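Local coordinates for protein putative fimbriae assembly chaperone (Salmonella typhimurium, PDB 2CO7) that probably acts as a periplasmic chaperone of the PapD type, helping fimbrial subunits to fold and reach assembly, at residues I42-S47 and P64-E69; F12-G17 and I97-P102. All coordinates share one frame; numbering follows the deposited sequence. Where two conformers were deposited one is given.

Overall arrangement
Interaction 1 is a hydrogen-bonded pairing of neighbouring strands and interaction 2 a contact made by side chains, without hydrogen bonds; both belong to the N-terminal immunoglobulin-like domain. Strands 42-50 and 91-100 lie side by side, with probable backbone bonds from K98 N to Q45 O and from V100 N to L43 O. V44 packs on I97 and I42 on F12, so the two contacts, about 8 Å apart between centres, share one core. Interaction 1 is partly buried and relies on main-chain bonds, with L43, L65 and R67 on an exposed face; the buried interaction 2 relies on apolar packing. Residues 42-69 fall within the long excursion between the two segments of interaction 2.

Interaction 1: I42-S47 and P64-E69; sequences ILVQSS and PLFRLE
The aromatic ring of F66 lies over V44, with V44 CB 3.6 Å from the ring centroid and 19° off the ring normal, a CH-pi contact displaced toward the rim. F66 CG sits between the backbone N and the carbonyl carbon (chi1 55°), on the side of strand 42-47. Packing is tight here: V44 CG1 comes to 3.2 Å from F66 CZ. The other methyl, V44 CG2, meets L68 CD1, whereas L68 CD2 lies at the edge of the ring, in its plane. S46 OG, in one of two modelled conformers, is also at the edge, 3.5 Å from F66 CE2, buried and without a hydrogen-bond partner there. On the same face I42 and L68 lie alongside one another, I42 CG1 against L68 CB. Branched aliphatic chains suit this buried side, where L76 of strand 73-80 also touches F66.

The opposite face is more exposed. L43 CD2 reaches the aliphatic part of R67, 3.8 Å from R67 CG, and L65 CD2 rests against Q45 CG. A long arginine works well here because its methylenes pack on leucine while the guanidinium carries on to E69, R67 NH1 lying 2.8 Å from E69 OE2 in a salt bridge.

Between the two faces the antiparallel backbones are joined by five hydrogen bonds. I42 and L68 bond reciprocally, as do V44 and F66; S46 N to P64 O, at 2.8 Å, closes the series. Main-chain bonds thus set the register of this hairpin, one face is mostly apolar, and the other mixes leucines with Q45 and R67.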
loop_
_atom_site.group_PDB
_atom_site.type_symbol
_atom_site.label_atom_id
_atom_site.label_comp_id
_atom_site.label_asym_id
_atom_site.label_seq_id
_atom_site.Cartn_x
_atom_site.Cartn_y
_atom_site.Cartn_z
ATOM N N ILE B 42 -3.044 -13.543 15.894
ATOM C CA ILE B 42 -2.596 -12.183 15.618
ATOM C C ILE B 42 -3.606 -11.157 16.105
ATOM O O ILE B 42 -4.778 -11.453 16.244
ATOM C CB ILE B 42 -2.316 -11.951 14.121
ATOM C CG1 ILE B 42 -3.592 -12.023 13.297
ATOM C CG2 ILE B 42 -1.250 -12.911 13.634
ATOM C CD1 ILE B 42 -3.436 -11.608 11.792
ATOM N N LEU B 43 -3.127 -9.949 16.359
ATOM C CA LEU B 43 -3.999 -8.844 16.724
ATOM C C LEU B 43 -4.225 -7.994 15.473
ATOM O O LEU B 43 -3.319 -7.799 14.656
ATOM C CB LEU B 43 -3.391 -8.002 17.851
ATOM C CG LEU B 43 -3.156 -8.629 19.222
ATOM C CD1 LEU B 43 -2.591 -7.612 20.261
ATOM C CD2 LEU B 43 -4.474 -9.226 19.732
ATOM N N VAL B 44 -5.441 -7.502 15.318
ATOM C CA VAL B 44 -5.789 -6.740 14.127
ATOM C C VAL B 44 -6.482 -5.430 14.514
ATOM O O VAL B 44 -7.286 -5.409 15.439
ATOM C CB VAL B 44 -6.661 -7.552 13.149
ATOM C CG1 VAL B 44 -6.863 -6.787 11.837
ATOM C CG2 VAL B 44 -6.008 -8.875 12.808
ATOM N N GLN B 45 -6.134 -4.359 13.809
ATOM C CA GLN B 45 -6.791 -3.082 13.944
ATOM C C GLN B 45 -7.239 -2.651 12.555
ATOM O O GLN B 45 -6.470 -2.718 11.590
ATOM C CB GLN B 45 -5.825 -2.069 14.537
ATOM C CG GLN B 45 -6.358 -0.651 14.624
ATOM C CD GLN B 45 -5.246 0.352 14.510
ATOM O OE1 GLN B 45 -4.413 0.491 15.409
ATOM N NE2 GLN B 45 -5.206 1.040 13.389
ATOM N N SER B 46 -8.487 -2.222 12.444
ATOM C CA SER B 46 -8.948 -1.669 11.186
ATOM C C SER B 46 -9.325 -0.221 11.379
ATOM O O SER B 46 -9.907 0.175 12.430
ATOM C CB SER B 46 -10.128 -2.452 10.633
ATOM O OG SER B 46 -9.923 -3.839 10.743
ATOM N N SER B 47 -8.959 0.585 10.383
ATOM C CA SER B 47 -9.251 2.015 10.367
ATOM C C SER B 47 -9.639 2.461 8.943
ATOM O O SER B 47 -9.327 1.778 7.995
ATOM C CB SER B 47 -8.001 2.793 10.837
ATOM O OG SER B 47 -6.884 2.440 10.013
ATOM N N PRO B 64 -13.274 -2.568 15.209
ATOM C CA PRO B 64 -12.027 -1.815 14.964
ATOM C C PRO B 64 -10.780 -2.508 15.524
ATOM O O PRO B 64 -9.687 -2.298 14.990
ATOM C CB PRO B 64 -12.243 -0.500 15.705
ATOM C CG PRO B 64 -13.270 -0.804 16.717
ATOM C CD PRO B 64 -14.109 -1.922 16.235
ATOM N N LEU B 65 -10.986 -3.360 16.531
ATOM C CA LEU B 65 -9.920 -4.039 17.241
ATOM C C LEU B 65 -10.348 -5.495 17.499
ATOM O O LEU B 65 -11.395 -5.734 18.119
ATOM C CB LEU B 65 -9.712 -3.320 18.565
ATOM C CG LEU B 65 -8.315 -2.844 18.902
ATOM C CD1 LEU B 65 -7.377 -3.999 18.894
ATOM C CD2 LEU B 65 -7.911 -1.822 17.837
ATOM N N PHE B 66 -9.568 -6.465 17.028
ATOM C CA PHE B 66 -9.949 -7.872 17.259
ATOM C C PHE B 66 -8.723 -8.775 17.207
ATOM O O PHE B 66 -7.647 -8.350 16.788
ATOM C CB PHE B 66 -11.002 -8.326 16.221
ATOM C CG PHE B 66 -10.585 -8.120 14.765
ATOM C CD1 PHE B 66 -10.233 -9.216 13.980
ATOM C CD2 PHE B 66 -10.618 -6.852 14.164
ATOM C CE1 PHE B 66 -9.883 -9.078 12.641
ATOM C CE2 PHE B 66 -10.263 -6.683 12.805
ATOM C CZ PHE B 66 -9.908 -7.806 12.039
ATOM N N ARG B 67 -8.897 -10.012 17.645
ATOM C CA ARG B 67 -7.833 -10.986 17.636
ATOM C C ARG B 67 -8.301 -12.063 16.673
ATOM O O ARG B 67 -9.459 -12.490 16.724
ATOM C CB ARG B 67 -7.647 -11.532 19.053
ATOM C CG ARG B 67 -6.430 -12.422 19.281
ATOM C CD ARG B 67 -6.278 -12.523 20.802
ATOM N NE ARG B 67 -5.152 -13.335 21.258
ATOM C CZ ARG B 67 -5.219 -14.636 21.522
ATOM N NH1 ARG B 67 -6.346 -15.301 21.318
ATOM N NH2 ARG B 67 -4.146 -15.279 21.959
ATOM N N LEU B 68 -7.403 -12.509 15.805
ATOM C CA LEU B 68 -7.657 -13.691 14.970
ATOM C C LEU B 68 -6.867 -14.891 15.451
ATOM O O LEU B 68 -5.667 -14.787 15.669
ATOM C CB LEU B 68 -7.330 -13.397 13.515
ATOM C CG LEU B 68 -8.290 -12.425 12.816
ATOM C CD1 LEU B 68 -7.743 -12.206 11.409
ATOM C CD2 LEU B 68 -9.730 -12.949 12.806
ATOM N N GLU B 69 -7.549 -16.031 15.645
ATOM C CA GLU B 69 -6.856 -17.276 15.935
ATOM C C GLU B 69 -6.101 -17.722 14.681
ATOM O O GLU B 69 -6.334 -17.184 13.583
ATOM C CB GLU B 69 -7.846 -18.376 16.367
ATOM C CG GLU B 69 -8.648 -18.067 17.638
ATOM C CD GLU B 69 -7.759 -17.809 18.861
ATOM O OE1 GLU B 69 -7.632 -18.708 19.702
ATOM O OE2 GLU B 69 -7.179 -16.702 18.981
#

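Interaction 2: F12-G17 and I97-P102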
loop_
_atom_site.group_PDB
_atom_site.type_symbol
_atom_site.label_atom_id
_atom_site.label_comp_id
_atom_site.label_asym_id
_atom_site.label_seq_id
_atom_site.Cartn_x
_atom_site.Cartn_y
_atom_site.Cartn_z
ATOM N N PHE B 12 5.520 -13.135 7.505
ATOM C CA PHE B 12 4.269 -12.554 8.003
ATOM C C PHE B 12 3.393 -12.058 6.887
ATOM O O PHE B 12 3.885 -11.448 5.930
ATOM C CB PHE B 12 4.545 -11.457 9.045
ATOM C CG PHE B 12 3.368 -11.175 9.939
ATOM C CD1 PHE B 12 2.872 -12.175 10.770
ATOM C CD2 PHE B 12 2.768 -9.918 9.948
ATOM C CE1 PHE B 12 1.788 -11.943 11.596
ATOM C CE2 PHE B 12 1.656 -9.676 10.776
ATOM C CZ PHE B 12 1.184 -10.706 11.595
ATOM N N SER B 13 2.083 -12.339 7.002
ATOM C CA SER B 13 1.120 -11.983 5.971
ATOM C C SER B 13 -0.270 -11.722 6.592
ATOM O O SER B 13 -0.554 -12.175 7.689
ATOM C CB SER B 13 0.994 -13.114 4.928
ATOM O OG SER B 13 0.072 -12.720 3.911
ATOM N N VAL B 14 -1.108 -10.965 5.895
ATOM C CA VAL B 14 -2.535 -10.841 6.241
ATOM C C VAL B 14 -3.310 -10.969 4.932
ATOM O O VAL B 14 -2.816 -10.536 3.881
ATOM C CB VAL B 14 -2.869 -9.520 7.027
ATOM C CG1 VAL B 14 -2.722 -8.252 6.136
ATOM C CG2 VAL B 14 -4.260 -9.579 7.620
ATOM N N LYS B 15 -4.509 -11.574 4.963
ATOM C CA LYS B 15 -5.257 -11.780 3.725
ATOM C C LYS B 15 -6.502 -10.927 3.767
ATOM O O LYS B 15 -7.226 -10.989 4.746
ATOM C CB LYS B 15 -5.663 -13.268 3.623
ATOM C CG LYS B 15 -6.545 -13.618 2.398
ATOM C CD LYS B 15 -6.966 -15.111 2.478
ATOM C CE LYS B 15 -7.996 -15.487 1.444
ATOM N NZ LYS B 15 -8.415 -16.910 1.600
ATOM N N LEU B 16 -6.755 -10.136 2.719
ATOM C CA LEU B 16 -8.018 -9.412 2.607
ATOM C C LEU B 16 -8.804 -10.022 1.465
ATOM O O LEU B 16 -8.223 -10.516 0.481
ATOM C CB LEU B 16 -7.767 -7.912 2.333
ATOM C CG LEU B 16 -7.406 -7.010 3.510
ATOM C CD1 LEU B 16 -6.417 -7.580 4.500
ATOM C CD2 LEU B 16 -6.975 -5.610 3.025
ATOM N N GLY B 17 -10.123 -10.008 1.586
ATOM C CA GLY B 17 -10.957 -10.672 0.601
ATOM C C GLY B 17 -11.013 -10.054 -0.777
ATOM O O GLY B 17 -11.440 -10.694 -1.738
ATOM N N ILE B 97 -5.820 -2.382 7.350
ATOM C CA ILE B 97 -5.840 -3.494 8.287
ATOM C C ILE B 97 -4.421 -3.607 8.786
ATOM O O ILE B 97 -3.528 -3.886 7.977
ATOM C CB ILE B 97 -6.193 -4.821 7.529
ATOM C CG1 ILE B 97 -7.582 -4.772 6.884
ATOM C CG2 ILE B 97 -6.011 -6.069 8.421
ATOM C CD1 ILE B 97 -8.652 -4.264 7.755
ATOM N N LYS B 98 -4.219 -3.339 10.078
ATOM C CA LYS B 98 -2.910 -3.498 10.728
ATOM C C LYS B 98 -2.887 -4.834 11.451
ATOM O O LYS B 98 -3.776 -5.113 12.281
ATOM C CB LYS B 98 -2.662 -2.400 11.769
ATOM C CG LYS B 98 -1.268 -2.508 12.439
ATOM C CD LYS B 98 -1.062 -1.502 13.584
ATOM C CE LYS B 98 -1.244 -0.061 13.103
ATOM N NZ LYS B 98 -0.096 0.332 12.218
ATOM N N ALA B 99 -1.859 -5.630 11.160
ATOM C CA ALA B 99 -1.750 -6.979 11.741
ATOM C C ALA B 99 -0.434 -7.047 12.498
ATOM O O ALA B 99 0.618 -6.642 11.997
ATOM C CB ALA B 99 -1.833 -8.057 10.663
ATOM N N VAL B 100 -0.521 -7.573 13.710
ATOM C CA VAL B 100 0.578 -7.564 14.665
ATOM C C VAL B 100 0.727 -8.971 15.277
ATOM O O VAL B 100 -0.205 -9.467 15.915
ATOM C CB VAL B 100 0.319 -6.485 15.756
ATOM C CG1 VAL B 100 1.347 -6.538 16.822
ATOM C CG2 VAL B 100 0.264 -5.075 15.104
ATOM N N PRO B 101 1.913 -9.595 15.099
ATOM C CA PRO B 101 2.172 -10.922 15.634
ATOM C C PRO B 101 2.598 -10.866 17.098
ATOM O O PRO B 101 3.000 -9.806 17.561
ATOM C CB PRO B 101 3.336 -11.435 14.782
ATOM C CG PRO B 101 4.073 -10.198 14.321
ATOM C CD PRO B 101 3.068 -9.040 14.349
ATOM N N PRO B 102 2.546 -11.998 17.806
ATOM C CA PRO B 102 3.036 -12.003 19.187
ATOM C C PRO B 102 4.547 -11.785 19.218
ATOM O O PRO B 102 5.205 -12.056 18.223
ATOM C CB PRO B 102 2.693 -13.408 19.700
ATOM C CG PRO B 102 2.099 -14.157 18.601
ATOM C CD PRO B 102 2.050 -13.319 17.365
#
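The backbones of F12-L16 and I97-P101 run roughly antiparallel, their end-to-end directions 153° apart, but with V14 CA still 6.8 Å from A99 CA they share no hydrogen bond and meet through side chains, with one ring edge against a main-chain carbonyl. F12, V14 and L16 point toward P101, A99 and I97, while S13 and K15 between them turn away, as do K98 and V100 on the other strand.

The F12 ring closes one end. Its CG, anti to the backbone N (chi1 -159°), is carried toward 97-102, where the ring reaches A99 and P101. The pyrrolidine of P101 lies over one face, P101 CG being 4.0 Å from the ring centroid in a CH-pi contact. P101 CB approaches F12 CE1 to 3.6 Å. At the ring edge F12 CE2 comes within 3.4 Å of A99 O and also touches A99 CB. A proline offers the ring face a compact, rigid set of CH2 groups, and the small A99 lets the ring come close to its main chain.

In the middle, V14 CB faces A99 CB at 4.1 Å, and V14 CG2 leans across to I97 CG2. At the other end L16 and I97 overlap while pointing in opposing senses, with L16 CD1 3.9 Å from I97 CG1. V34 of strand 30-35 touches both V14 and I97.

Strand 10-16 is an edge strand within this chain: F12 and S13 pair antiparallel with a strand of another protein chain, consistent with a chaperone holding a fimbrial subunit. Two strands packed through interleaved apolar side chains, without bonds between them, are characteristic of the core of an immunoglobulin-like beta sandwich, here the N-terminal domain of a PapD-family chaperone.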